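Local structure of cytolethal distending toxin subunit B (2F1N) at residues F144-I149 with W180-D185; N187-D192 with R219-A224. The protein nicks DNA as the endonuclease subunit of a tripartite bacterial toxin and very probably inflicts the DNA damage that leads to G2/M arrest in intoxicated cells. All coordinates share one frame; numbering follows the deposited sequence.

Interaction 1 (F144-I149 with W180-D185); sequences FTAHAI and WMILGD
Three groups of His147 and Ala148 gather round the backbone oxygen of Asp185. Ala148 N donates a hydrogen bond of 2.9 Å to Asp185 O, nearly in line with the carbonyl. His147 CA brings a C-H contact to the same oxygen at 3.5 Å, and the imidazole turns its edge to it, with His147 CD2 3.9 Å from Asp185 O. Both side chains have CG anti to the backbone N (chi1 -177° for His147, 179° for Asp185), which sends them out side by side. Ring and carboxylate planes differ by 22°, and Asp185 OD2 stays 3.8 Å from His147 NE2, too far to bond; Asp185 OD2 is instead hydrogen-bonded to Asn22 ND2.

Behind this end the two chains pair as parallel strands. Bonds from Phe144 N to Met181 O, Leu183 N to Phe144 O, Ala146 N to Leu183 O and Asp185 N to Ala146 O alternate between the chains. Gly184 is almost fully extended; a CB there would jam against the carbonyl oxygen of Leu183 and clash with Ala146 O, so the position calls for glycine. Its CA comes to 3.2 Å from Ala146 O in a C-H contact. On one face Ile182 CG2 lies 3.8 Å from Ala146 CB and more loosely beside Phe144 CB; on the other stand Thr145, Leu183, His147 and Asp185.

Gly184 and Asp185 open the Gly-Asp-Phe-Asn sequence familiar from DNase I-like enzymes, and in that family such a His and Asp belong to the active site, so a similar role is probable here. The pairing closes a beta-alpha-beta crossover: helix 156-168 packs on the Phe144 and Ile182 face, while strands 18-25 and 50-56 of the other sheet cover Leu183 and Thr145, whose OG1 bonds to Val53 O and Gln54 NE2.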
# COMPACT_ATOMS: atom_id res chain seq x y z
N PHE A 144 2.44 -4.19 1.05
CA PHE A 144 2.04 -3.44 2.25
C PHE A 144 1.56 -2.06 1.89
O PHE A 144 2.00 -1.47 0.90
CB PHE A 144 3.22 -3.28 3.23
CG PHE A 144 3.63 -4.58 3.90
CD1 PHE A 144 4.34 -5.53 3.19
CD2 PHE A 144 3.19 -4.88 5.18
CE1 PHE A 144 4.72 -6.78 3.81
CE2 PHE A 144 3.54 -6.08 5.81
CZ PHE A 144 4.28 -7.05 5.12
N THR A 145 0.60 -1.58 2.69
CA THR A 145 0.32 -0.14 2.70
C THR A 145 0.91 0.56 3.96
O THR A 145 0.85 0.01 5.05
CB THR A 145 -1.20 0.10 2.55
OG1 THR A 145 -1.46 1.53 2.56
CG2 THR A 145 -2.01 -0.50 3.76
N ALA A 146 1.53 1.73 3.76
CA ALA A 146 2.22 2.43 4.87
C ALA A 146 1.85 3.90 4.87
O ALA A 146 1.62 4.51 3.80
CB ALA A 146 3.71 2.32 4.76
N HIS A 147 1.77 4.45 6.08
CA HIS A 147 1.54 5.89 6.18
C HIS A 147 2.39 6.44 7.31
O HIS A 147 1.98 6.44 8.48
CB HIS A 147 0.07 6.18 6.42
CG HIS A 147 -0.23 7.65 6.46
ND1 HIS A 147 -1.43 8.14 6.94
CD2 HIS A 147 0.51 8.73 6.09
CE1 HIS A 147 -1.41 9.47 6.87
NE2 HIS A 147 -0.24 9.85 6.36
N ALA A 148 3.57 6.94 6.96
CA ALA A 148 4.52 7.44 7.96
C ALA A 148 4.03 8.77 8.49
O ALA A 148 3.22 9.40 7.85
CB ALA A 148 5.92 7.58 7.31
N ILE A 149 4.53 9.17 9.66
CA ILE A 149 4.04 10.38 10.33
C ILE A 149 4.52 11.60 9.61
O ILE A 149 5.67 11.64 9.14
CB ILE A 149 4.53 10.40 11.78
CG1 ILE A 149 3.98 9.20 12.56
CG2 ILE A 149 4.08 11.78 12.48
CD1 ILE A 149 4.79 8.92 13.85
N TRP A 180 8.88 -8.55 -1.45
CA TRP A 180 7.92 -7.63 -0.81
C TRP A 180 7.95 -6.24 -1.42
O TRP A 180 8.98 -5.79 -1.97
CB TRP A 180 8.13 -7.58 0.70
CG TRP A 180 9.55 -7.44 1.21
CD1 TRP A 180 10.34 -8.46 1.66
CD2 TRP A 180 10.32 -6.23 1.39
NE1 TRP A 180 11.54 -7.97 2.11
CE2 TRP A 180 11.55 -6.61 1.98
CE3 TRP A 180 10.07 -4.85 1.16
CZ2 TRP A 180 12.57 -5.69 2.30
CZ3 TRP A 180 11.09 -3.91 1.50
CH2 TRP A 180 12.31 -4.34 2.08
N MET A 181 6.81 -5.53 -1.31
CA MET A 181 6.75 -4.17 -1.80
C MET A 181 5.96 -3.37 -0.78
O MET A 181 4.88 -3.78 -0.41
CB MET A 181 6.05 -4.09 -3.16
CG MET A 181 6.18 -2.68 -3.70
SD MET A 181 5.39 -2.38 -5.29
CE MET A 181 6.20 -3.60 -6.32
N ILE A 182 6.53 -2.25 -0.35
CA ILE A 182 5.82 -1.34 0.57
C ILE A 182 5.37 -0.12 -0.26
O ILE A 182 6.20 0.59 -0.85
CB ILE A 182 6.75 -0.87 1.69
CG1 ILE A 182 7.47 -2.07 2.39
CG2 ILE A 182 5.91 -0.05 2.70
CD1 ILE A 182 8.62 -1.67 3.34
N LEU A 183 4.07 0.15 -0.28
CA LEU A 183 3.50 1.23 -1.10
C LEU A 183 2.90 2.21 -0.12
O LEU A 183 2.11 1.81 0.74
CB LEU A 183 2.36 0.66 -1.94
CG LEU A 183 2.81 -0.29 -3.07
CD1 LEU A 183 1.74 -1.39 -3.39
CD2 LEU A 183 3.04 0.60 -4.30
N GLY A 184 3.28 3.45 -0.19
CA GLY A 184 2.61 4.36 0.72
C GLY A 184 3.08 5.76 0.70
O GLY A 184 3.82 6.17 -0.22
N ASP A 185 2.55 6.51 1.67
CA ASP A 185 2.93 7.89 1.90
C ASP A 185 3.99 7.85 2.97
O ASP A 185 3.73 7.70 4.18
CB ASP A 185 1.69 8.70 2.32
CG ASP A 185 2.00 10.14 2.61
OD1 ASP A 185 3.20 10.59 2.57
OD2 ASP A 185 1.06 10.90 2.95

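Interaction 2 (N187-D192 with R219-A224)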
# COMPACT_ATOMS: atom_id res chain seq x y z
N ASN A 187 6.03 10.36 3.60
CA ASN A 187 6.15 11.69 4.23
C ASN A 187 7.58 12.21 4.35
O ASN A 187 7.87 13.05 5.20
CB ASN A 187 5.41 11.74 5.59
CG ASN A 187 4.05 12.39 5.48
OD1 ASN A 187 3.89 13.44 4.81
ND2 ASN A 187 3.05 11.79 6.09
N ARG A 188 8.44 11.74 3.45
CA ARG A 188 9.79 12.25 3.19
C ARG A 188 10.13 11.86 1.75
O ARG A 188 9.53 10.92 1.20
CB ARG A 188 10.81 11.72 4.20
CG ARG A 188 11.01 10.20 4.17
CD ARG A 188 12.27 9.83 4.99
NE ARG A 188 12.09 9.97 6.43
CZ ARG A 188 13.10 9.93 7.32
NH1 ARG A 188 14.37 9.85 6.89
NH2 ARG A 188 12.88 9.99 8.63
N GLU A 189 11.09 12.58 1.14
CA GLU A 189 11.42 12.37 -0.25
C GLU A 189 12.23 11.06 -0.37
O GLU A 189 12.79 10.62 0.60
CB GLU A 189 12.21 13.60 -0.78
CG GLU A 189 11.64 14.17 -2.06
CD GLU A 189 10.59 15.22 -1.82
OE1 GLU A 189 10.19 15.42 -0.66
OE2 GLU A 189 10.21 15.89 -2.80
N PRO A 190 12.21 10.42 -1.53
CA PRO A 190 12.89 9.13 -1.74
C PRO A 190 14.38 9.08 -1.30
O PRO A 190 14.80 8.16 -0.59
CB PRO A 190 12.76 8.93 -3.24
CG PRO A 190 11.50 9.59 -3.57
CD PRO A 190 11.49 10.83 -2.76
N ALA A 191 15.19 10.03 -1.74
CA ALA A 191 16.59 10.03 -1.30
C ALA A 191 16.74 10.22 0.21
O ALA A 191 17.70 9.70 0.81
CB ALA A 191 17.41 11.11 -2.07
N ASP A 192 15.81 10.97 0.82
CA ASP A 192 15.81 11.14 2.25
C ASP A 192 15.54 9.85 3.02
O ASP A 192 16.11 9.63 4.07
CB ASP A 192 14.81 12.22 2.68
CG ASP A 192 15.01 12.64 4.08
OD1 ASP A 192 16.08 13.25 4.38
OD2 ASP A 192 14.19 12.42 4.99
N ARG A 219 6.14 18.08 -3.43
CA ARG A 219 7.01 17.08 -2.81
C ARG A 219 6.66 15.70 -3.38
O ARG A 219 5.52 15.48 -3.81
CB ARG A 219 6.87 17.11 -1.28
CG ARG A 219 7.43 18.46 -0.69
CD ARG A 219 8.42 18.27 0.46
NE ARG A 219 7.67 17.85 1.65
CZ ARG A 219 8.10 17.01 2.59
NH1 ARG A 219 9.32 16.46 2.56
NH2 ARG A 219 7.27 16.73 3.60
N THR A 220 7.64 14.81 -3.37
CA THR A 220 7.44 13.44 -3.82
C THR A 220 7.42 12.59 -2.54
O THR A 220 8.47 12.26 -2.00
CB THR A 220 8.61 13.04 -4.73
OG1 THR A 220 8.57 13.85 -5.92
CG2 THR A 220 8.47 11.59 -5.23
N LEU A 221 6.22 12.31 -2.04
CA LEU A 221 6.05 11.64 -0.75
C LEU A 221 5.48 10.23 -0.86
O LEU A 221 5.50 9.47 0.12
CB LEU A 221 5.12 12.46 0.13
CG LEU A 221 5.61 13.87 0.44
CD1 LEU A 221 4.63 14.56 1.43
CD2 LEU A 221 7.05 13.92 0.94
N ASP A 222 4.90 9.93 -2.02
CA ASP A 222 4.12 8.69 -2.21
C ASP A 222 4.86 7.85 -3.24
O ASP A 222 5.00 8.27 -4.40
CB ASP A 222 2.73 9.03 -2.74
CG ASP A 222 2.00 9.97 -1.84
OD1 ASP A 222 1.48 9.46 -0.80
OD2 ASP A 222 1.91 11.23 -2.03
N TYR A 223 5.27 6.66 -2.86
CA TYR A 223 6.05 5.84 -3.78
C TYR A 223 6.16 4.43 -3.22
O TYR A 223 5.37 4.06 -2.34
CB TYR A 223 7.42 6.54 -4.03
CG TYR A 223 8.18 6.99 -2.81
CD1 TYR A 223 9.07 6.13 -2.16
CD2 TYR A 223 8.05 8.31 -2.31
CE1 TYR A 223 9.79 6.55 -1.01
CE2 TYR A 223 8.74 8.75 -1.14
CZ TYR A 223 9.60 7.88 -0.52
OH TYR A 223 10.26 8.29 0.59
N ALA A 224 7.10 3.64 -3.73
CA ALA A 224 7.21 2.21 -3.36
C ALA A 224 8.63 1.83 -2.98
O ALA A 224 9.59 2.42 -3.49
CB ALA A 224 6.71 1.29 -4.49
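Two polar bonds of 2.8 Å join the segments directly: Thr220 N to Glu189 OE2, and Tyr223 OH to Arg188 O. The first is straight (165° at the hydrogen) but reaches the carboxylate from above its plane; a bend at chi2 (89°) brings the Glu189 carboxylate back to Thr220 N. In the second, the phenol oxygen lies out of the Arg188 carbonyl plane, whereas that carbonyl oxygen is at the ring's edge. Pro190 CG sits over one ring face, 3.9 Å from the Tyr223 centroid, a CH-pi contact. Thr220 O is buried without a hydrogen-bond partner; Glu189 CA points a C-H at it from 3.4 Å.

Farther out, Glu189 OE1 forms a loose salt bridge of 3.5 Å with Arg219 NH1. The bent Arg219 chain lays its guanidinium over Leu221 CD2, which also packs 3.6 Å from Arg188 N. Asn154 OD1 holds Arg188 NE, and Arg188 NH1 pairs with Asp192 OD2 through charge alone.

Arg188 to Asp192 belong to the nuclear localization signal, here folded against the protein body. Glu189 occupies the N-cap position of helix 190-194, whose Leu193 touches Tyr223; strand 205-208 adds Ile207 beside Pro190 and Tyr223, and Phe186 stacks on the tyrosine ring.

Overall arrangement
Both contacts reach the same six-stranded sheet, in which strand 179-183 lies between 141-147 and 222-228; interaction 2 does so through strand 222-228. Interaction 1 is wholly buried near the centre of the chain and relies on regular backbone pairing; interaction 2, some 11 Å away between centres, is partly exposed and relies on side chains that reach across to backbone groups or to a ring face, with a salt bridge at its outer side. They follow one another in the chain and meet directly: Asn187 ND2 lies 3.0 Å from Ala148 O, and Tyr223 N 3.1 Å from Gly184 O, both probable hydrogen bonds. Regular strand pairing thus gives way to loop and helix-start packing nearer the surface.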